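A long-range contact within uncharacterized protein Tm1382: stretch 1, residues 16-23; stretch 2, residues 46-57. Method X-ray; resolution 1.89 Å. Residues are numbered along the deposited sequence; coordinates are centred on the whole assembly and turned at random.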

ATOM      1  N   GLU B  16     -12.592  27.451   9.298  1.00 45.33           N
ATOM      2  CA  GLU B  16     -12.220  26.061   9.677  1.00 44.95           C
ATOM      3  C   GLU B  16     -10.699  25.853   9.610  1.00 44.44           C
ATOM      4  O   GLU B  16     -10.146  25.594   8.537  1.00 44.86           O
ATOM      5  N   ARG B  17     -10.029  25.974  10.756  1.00 43.52           N
ATOM      6  CA  ARG B  17      -8.611  25.619  10.866  1.00 42.82           C
ATOM      7  C   ARG B  17      -8.510  24.151  11.266  1.00 41.87           C
ATOM      8  O   ARG B  17      -9.154  23.722  12.227  1.00 41.67           O
ATOM      9  N   ILE B  18      -7.684  23.392  10.552  1.00 40.96           N
ATOM     10  CA  ILE B  18      -7.669  21.930  10.702  1.00 40.15           C
ATOM     11  C   ILE B  18      -6.285  21.342  10.981  1.00 39.51           C
ATOM     12  O   ILE B  18      -5.270  21.959  10.675  1.00 39.59           O
ATOM     13  N   LEU B  19      -6.265  20.143  11.575  1.00 38.52           N
ATOM     14  CA  LEU B  19      -5.024  19.501  12.010  1.00 37.96           C
ATOM     15  C   LEU B  19      -4.189  19.027  10.823  1.00 37.37           C
ATOM     16  O   LEU B  19      -4.683  18.321   9.928  1.00 36.97           O
ATOM     17  N   VAL B  20      -2.916  19.412  10.843  1.00 36.93           N
ATOM     18  CA  VAL B  20      -1.960  19.026   9.817  1.00 36.61           C
ATOM     19  C   VAL B  20      -0.630  18.644  10.451  1.00 36.31           C
ATOM     20  O   VAL B  20      -0.386  18.942  11.613  1.00 35.70           O
ATOM     21  N   VAL B  21       0.208  17.951   9.685  1.00 36.07           N
ATOM     22  CA  VAL B  21       1.615  17.761  10.027  1.00 36.42           C
ATOM     23  C   VAL B  21       2.456  18.083   8.801  1.00 36.65           C
ATOM     24  O   VAL B  21       1.969  18.005   7.681  1.00 36.37           O
ATOM     25  N   LYS B  22       3.706  18.480   9.019  1.00 37.77           N
ATOM     26  CA  LYS B  22       4.643  18.678   7.917  1.00 38.28           C
ATOM     27  C   LYS B  22       4.974  17.309   7.346  1.00 38.32           C
ATOM     28  O   LYS B  22       5.177  16.357   8.094  1.00 38.14           O
ATOM     29  N   THR B  23       5.011  17.213   6.023  1.00 38.41           N
ATOM     30  CA  THR B  23       5.358  15.971   5.362  1.00 38.44           C
ATOM     31  C   THR B  23       6.753  15.510   5.781  1.00 38.41           C
ATOM     32  O   THR B  23       6.964  14.322   6.023  1.00 38.16           O
ATOM     33  N   ASN B  46       1.328  10.498  20.191  1.00 32.06           N
ATOM     34  CA  ASN B  46       2.545  11.218  20.584  1.00 32.47           C
ATOM     35  C   ASN B  46       3.103  12.013  19.412  1.00 32.52           C
ATOM     36  O   ASN B  46       3.487  13.168  19.563  1.00 31.40           O
ATOM     37  N   PHE B  47       3.128  11.389  18.234  1.00 32.11           N
ATOM     38  CA  PHE B  47       3.549  12.065  17.004  1.00 32.25           C
ATOM     39  C   PHE B  47       2.715  13.310  16.730  1.00 32.32           C
ATOM     40  O   PHE B  47       3.253  14.358  16.360  1.00 32.97           O
ATOM     41  N   LEU B  48       1.402  13.207  16.929  1.00 32.65           N
ATOM     42  CA  LEU B  48       0.507  14.350  16.749  1.00 32.95           C
ATOM     43  C   LEU B  48       0.801  15.465  17.752  1.00 33.33           C
ATOM     44  O   LEU B  48       0.850  16.626  17.388  1.00 32.78           O
ATOM     45  N   ASP B  49       0.979  15.108  19.015  1.00 34.47           N
ATOM     46  CA  ASP B  49       1.273  16.116  20.035  1.00 35.19           C
ATOM     47  C   ASP B  49       2.605  16.806  19.778  1.00 35.72           C
ATOM     48  O   ASP B  49       2.742  17.999  20.043  1.00 36.10           O
ATOM     49  N   GLN B  50       3.569  16.059  19.251  1.00 36.00           N
ATOM     50  CA  GLN B  50       4.905  16.575  18.980  1.00 36.21           C
ATOM     51  C   GLN B  50       5.010  17.385  17.674  1.00 36.60           C
ATOM     52  O   GLN B  50       5.760  18.361  17.602  1.00 36.57           O
ATOM     53  N   TYR B  51       4.267  16.994  16.644  1.00 36.82           N
ATOM     54  CA  TYR B  51       4.403  17.625  15.328  1.00 37.10           C
ATOM     55  C   TYR B  51       3.134  18.272  14.777  1.00 37.02           C
ATOM     56  O   TYR B  51       3.200  19.034  13.819  1.00 36.49           O
ATOM     57  N   GLY B  52       1.986  17.966  15.373  1.00 37.33           N
ATOM     58  CA  GLY B  52       0.713  18.463  14.874  1.00 37.97           C
ATOM     59  C   GLY B  52       0.533  19.949  15.118  1.00 38.59           C
ATOM     60  O   GLY B  52       0.997  20.479  16.131  1.00 37.60           O
ATOM     61  N   PHE B  53      -0.121  20.615  14.170  1.00 39.32           N
ATOM     62  CA  PHE B  53      -0.539  22.009  14.326  1.00 40.41           C
ATOM     63  C   PHE B  53      -1.751  22.257  13.434  1.00 41.26           C
ATOM     64  O   PHE B  53      -2.100  21.406  12.610  1.00 40.65           O
ATOM     65  N   PHE B  54      -2.408  23.402  13.607  1.00 42.39           N
ATOM     66  CA  PHE B  54      -3.623  23.702  12.846  1.00 43.63           C
ATOM     67  C   PHE B  54      -3.411  24.809  11.822  1.00 44.83           C
ATOM     68  O   PHE B  54      -2.634  25.734  12.049  1.00 44.84           O
ATOM     69  N   ARG B  55      -4.103  24.687  10.690  1.00 46.47           N
ATOM     70  CA  ARG B  55      -4.003  25.629   9.574  1.00 47.79           C
ATOM     71  C   ARG B  55      -5.318  25.675   8.804  1.00 48.91           C
ATOM     72  O   ARG B  55      -6.077  24.707   8.802  1.00 48.83           O
ATOM     73  N   GLU B  56      -5.570  26.806   8.150  1.00 50.17           N
ATOM     74  CA  GLU B  56      -6.753  26.984   7.308  1.00 51.06           C
ATOM     75  C   GLU B  56      -6.852  25.876   6.262  1.00 51.97           C
ATOM     76  O   GLU B  56      -5.865  25.560   5.604  1.00 51.91           O
ATOM     77  N   ARG B  57      -8.051  25.314   6.112  1.00 53.36           N
ATOM     78  CA  ARG B  57      -8.293  24.167   5.225  1.00 54.10           C
ATOM     79  C   ARG B  57      -8.010  24.490   3.762  1.00 54.89           C
ATOM     80  O   ARG B  57      -7.312  23.740   3.081  1.00 55.03           O
TER

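Two antiparallel strands set the rules here, and the side chains follow the alternation they impose. The ladder is closed by paired backbone hydrogen bonds: Ile-18 N to Arg-55 O (2.7 Å) with Arg-55 N to Ile-18 O (3.0 Å), then Val-20 N to Phe-53 O (2.8 Å) with Phe-53 N to Val-20 O (3.1 Å). Ile-18, Val-20, Phe-53 and Arg-55 therefore share one face of the sheet, while Arg-17, Leu-19, Phe-54 and Glu-56 share the other.

Each face carries an aliphatic-aromatic pair between directly bridged residues. Phe-53 takes chi1 p, which lays its ring back across the neighbouring strand; Val-20, at chi1 m, sets CG2 over the ring face, 3.6 Å from the Phe-53 ring centroid. The same ring reaches further along the strand, where Lys-22 CG lies 4.0 Å from Phe-53 CE2, so the lysine contributes aliphatic carbon to the contact. On the other face Phe-54 adopts chi1 m, and Leu-19, in the t,p rotamer, holds CD1 over its ring, 4.2 Å from the Phe-54 ring centroid, while Leu-19 CB comes within 3.6 Å of Phe-54 CE1.

Leu-19 also meets the helix that precedes the second strand: its CD2 is 4.3 Å from Leu-48 CD2, with Leu-48 in m,t. Val-21, at chi1 m, continues this apolar patch, placing CG1 3.7 Å from CE2 of Phe-47, whose t rotamer brings the ring end close. The helix gives way at Gly-52, where the tight fit is plain: an ideal CB would clash with Leu-48 O at 2.5 Å and sit only 3.1 Å from Leu-19 CD1. Just beyond the ladder, one water accepts from Lys-22 N (3.0 Å) and donates to Tyr-51 O (2.5 Å), linking strand and helix end where no direct backbone bond is made.

Charge gathers at the opposite end. Glu-16 (t,t) and Arg-57 (extended, t,t,t) reach alongside each other into a salt bridge, with Arg-57 NH1 3.4 Å from both Glu-16 OE1 and OE2; both hydrogen bonds are weak. The backbone bond from Arg-57 N to Glu-16 O (3.2 Å) anchors the pair. Arg-17 bends instead, chi1 m and chi3 m with chi2 off its wells at -126°, laying its guanidinium face over Phe-54 O. Its NH1 is 3.0 Å from Phe-54 O, but the angle is too poor for a hydrogen bond; Arg-55 NH1 makes that bond, also at 3.0 Å to Phe-54 O. The two like charges consequently come close, Arg-17 NH1 to Arg-55 NH1 being 3.5 Å.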

ATOM      1  CB  GLU B  16     -12.944  25.063   8.763  1.00 45.22           C
ATOM      2  CG  GLU B  16     -12.704  23.587   9.101  1.00 45.82           C
ATOM      3  CD  GLU B  16     -13.384  22.629   8.136  1.00 46.63           C
ATOM      4  OE1 GLU B  16     -13.983  23.096   7.144  1.00 49.35           O
ATOM      5  OE2 GLU B  16     -13.310  21.399   8.365  1.00 50.04           O
ATOM      6  CB  ARG B  17      -7.894  26.485  11.901  1.00 43.02           C
ATOM      7  CG  ARG B  17      -7.804  27.966  11.518  1.00 44.01           C
ATOM      8  CD  ARG B  17      -6.364  28.471  11.562  1.00 45.14           C
ATOM      9  NE  ARG B  17      -5.778  28.360  12.897  1.00 45.54           N
ATOM     10  CZ  ARG B  17      -4.471  28.385  13.152  1.00 46.23           C
ATOM     11  NH1 ARG B  17      -3.582  28.531  12.173  1.00 47.10           N
ATOM     12  NH2 ARG B  17      -4.041  28.268  14.401  1.00 46.05           N
ATOM     13  CB  ILE B  18      -8.333  21.219   9.487  1.00 40.03           C
ATOM     14  CG1 ILE B  18      -7.774  21.707   8.141  1.00 39.78           C
ATOM     15  CG2 ILE B  18      -9.835  21.432   9.518  1.00 39.72           C
ATOM     16  CD1 ILE B  18      -6.439  21.140   7.761  1.00 40.07           C
ATOM     17  CB  LEU B  19      -5.315  18.313  12.944  1.00 37.91           C
ATOM     18  CG  LEU B  19      -4.129  17.547  13.554  1.00 37.96           C
ATOM     19  CD1 LEU B  19      -3.298  18.448  14.462  1.00 36.73           C
ATOM     20  CD2 LEU B  19      -4.613  16.324  14.319  1.00 37.36           C
ATOM     21  CB  VAL B  20      -1.745  20.172   8.801  1.00 36.54           C
ATOM     22  CG1 VAL B  20      -3.034  20.472   8.065  1.00 36.00           C
ATOM     23  CG2 VAL B  20      -1.216  21.450   9.499  1.00 36.82           C
ATOM     24  CB  VAL B  21       1.929  16.323  10.491  1.00 35.98           C
ATOM     25  CG1 VAL B  21       1.226  16.014  11.793  1.00 35.12           C
ATOM     26  CG2 VAL B  21       1.552  15.307   9.413  1.00 36.38           C
ATOM     27  CB  LYS B  22       5.926  19.386   8.382  1.00 38.69           C
ATOM     28  CG  LYS B  22       5.723  20.836   8.821  1.00 39.97           C
ATOM     29  CD  LYS B  22       7.039  21.647   8.839  1.00 40.13           C
ATOM     30  CE  LYS B  22       8.085  21.084   9.813  1.00 42.16           C
ATOM     31  NZ  LYS B  22       9.249  22.033  10.019  1.00 42.81           N
ATOM     32  CB  THR B  23       5.262  16.110   3.831  1.00 38.67           C
ATOM     33  OG1 THR B  23       3.946  16.554   3.475  1.00 39.39           O
ATOM     34  CG2 THR B  23       5.536  14.786   3.151  1.00 38.55           C
ATOM     35  CB  ASN B  46       3.605  10.238  21.093  1.00 33.22           C
ATOM     36  CG  ASN B  46       3.285   9.697  22.477  1.00 35.74           C
ATOM     37  OD1 ASN B  46       2.461  10.264  23.207  1.00 38.97           O
ATOM     38  ND2 ASN B  46       3.942   8.598  22.850  1.00 38.97           N
ATOM     39  CB  PHE B  47       3.489  11.091  15.816  1.00 31.82           C
ATOM     40  CG  PHE B  47       3.542  11.759  14.482  1.00 31.55           C
ATOM     41  CD1 PHE B  47       4.758  12.127  13.925  1.00 31.06           C
ATOM     42  CD2 PHE B  47       2.380  11.991  13.758  1.00 30.83           C
ATOM     43  CE1 PHE B  47       4.817  12.746  12.679  1.00 31.64           C
ATOM     44  CE2 PHE B  47       2.435  12.609  12.521  1.00 30.89           C
ATOM     45  CZ  PHE B  47       3.656  12.983  11.978  1.00 30.50           C
ATOM     46  CB  LEU B  48      -0.962  13.931  16.885  1.00 32.62           C
ATOM     47  CG  LEU B  48      -1.543  13.019  15.809  1.00 31.90           C
ATOM     48  CD1 LEU B  48      -3.026  12.775  16.097  1.00 30.64           C
ATOM     49  CD2 LEU B  48      -1.313  13.635  14.427  1.00 29.64           C
ATOM     50  CB  ASP B  49       1.247  15.503  21.433  1.00 35.60           C
ATOM     51  CG  ASP B  49      -0.143  15.506  22.048  1.00 36.77           C
ATOM     52  OD1 ASP B  49      -0.988  16.343  21.637  1.00 36.25           O
ATOM     53  OD2 ASP B  49      -0.380  14.665  22.952  1.00 38.18           O
ATOM     54  CB  GLN B  50       5.893  15.421  18.970  1.00 36.15           C
ATOM     55  CG  GLN B  50       7.339  15.834  18.878  1.00 36.37           C
ATOM     56  CD  GLN B  50       8.287  14.678  19.032  1.00 36.54           C
ATOM     57  OE1 GLN B  50       7.917  13.517  18.826  1.00 36.96           O
ATOM     58  NE2 GLN B  50       9.528  14.982  19.389  1.00 38.02           N
ATOM     59  CB  TYR B  51       4.915  16.594  14.324  1.00 37.44           C
ATOM     60  CG  TYR B  51       6.281  16.057  14.654  1.00 37.83           C
ATOM     61  CD1 TYR B  51       7.419  16.828  14.457  1.00 38.09           C
ATOM     62  CD2 TYR B  51       6.437  14.768  15.149  1.00 38.26           C
ATOM     63  CE1 TYR B  51       8.675  16.330  14.751  1.00 38.12           C
ATOM     64  CE2 TYR B  51       7.685  14.263  15.446  1.00 38.12           C
ATOM     65  CZ  TYR B  51       8.800  15.049  15.246  1.00 38.48           C
ATOM     66  OH  TYR B  51      10.039  14.546  15.545  1.00 39.10           O
ATOM     67  CB  PHE B  53       0.612  22.979  14.012  1.00 40.21           C
ATOM     68  CG  PHE B  53       1.127  22.904  12.592  1.00 40.20           C
ATOM     69  CD1 PHE B  53       0.813  23.897  11.670  1.00 39.69           C
ATOM     70  CD2 PHE B  53       1.944  21.858  12.189  1.00 40.34           C
ATOM     71  CE1 PHE B  53       1.291  23.838  10.368  1.00 39.76           C
ATOM     72  CE2 PHE B  53       2.428  21.793  10.887  1.00 40.24           C
ATOM     73  CZ  PHE B  53       2.099  22.786   9.976  1.00 40.38           C
ATOM     74  CB  PHE B  54      -4.775  24.043  13.786  1.00 43.55           C
ATOM     75  CG  PHE B  54      -5.153  22.917  14.695  1.00 43.32           C
ATOM     76  CD1 PHE B  54      -6.118  21.995  14.315  1.00 43.32           C
ATOM     77  CD2 PHE B  54      -4.532  22.763  15.922  1.00 43.34           C
ATOM     78  CE1 PHE B  54      -6.464  20.939  15.154  1.00 43.21           C
ATOM     79  CE2 PHE B  54      -4.869  21.709  16.768  1.00 43.47           C
ATOM     80  CZ  PHE B  54      -5.841  20.798  16.381  1.00 43.15           C
ATOM     81  CB  ARG B  55      -2.878  25.221   8.612  1.00 48.25           C
ATOM     82  CG  ARG B  55      -1.458  25.507   9.112  1.00 49.03           C
ATOM     83  CD  ARG B  55      -1.173  27.009   9.252  1.00 50.43           C
ATOM     84  NE  ARG B  55       0.212  27.279   9.662  1.00 50.66           N
ATOM     85  CZ  ARG B  55       0.628  27.498  10.914  1.00 51.32           C
ATOM     86  NH1 ARG B  55      -0.221  27.491  11.938  1.00 51.63           N
ATOM     87  NH2 ARG B  55       1.917  27.730  11.145  1.00 51.09           N
ATOM     88  CB  GLU B  56      -6.696  28.354   6.615  1.00 51.16           C
ATOM     89  CG  GLU B  56      -7.798  28.619   5.589  1.00 51.09           C
ATOM     90  CD  GLU B  56      -9.193  28.630   6.186  1.00 52.42           C
ATOM     91  OE1 GLU B  56      -9.336  28.950   7.391  1.00 52.63           O
ATOM     92  OE2 GLU B  56     -10.152  28.338   5.433  1.00 52.95           O
ATOM     93  CB  ARG B  57      -9.739  23.672   5.373  1.00 54.16           C
ATOM     94  CG  ARG B  57     -10.092  22.460   4.506  1.00 54.24           C
ATOM     95  CD  ARG B  57     -11.425  21.850   4.925  1.00 54.75           C
ATOM     96  NE  ARG B  57     -11.915  20.855   3.968  1.00 55.31           N
ATOM     97  CZ  ARG B  57     -13.028  20.132   4.123  1.00 55.93           C
ATOM     98  NH1 ARG B  57     -13.792  20.275   5.205  1.00 56.79           N
ATOM     99  NH2 ARG B  57     -13.382  19.252   3.191  1.00 56.76           N
TER
HETATM  100  O   HOH W   1       4.645  19.013  11.835  1.00 40.00           O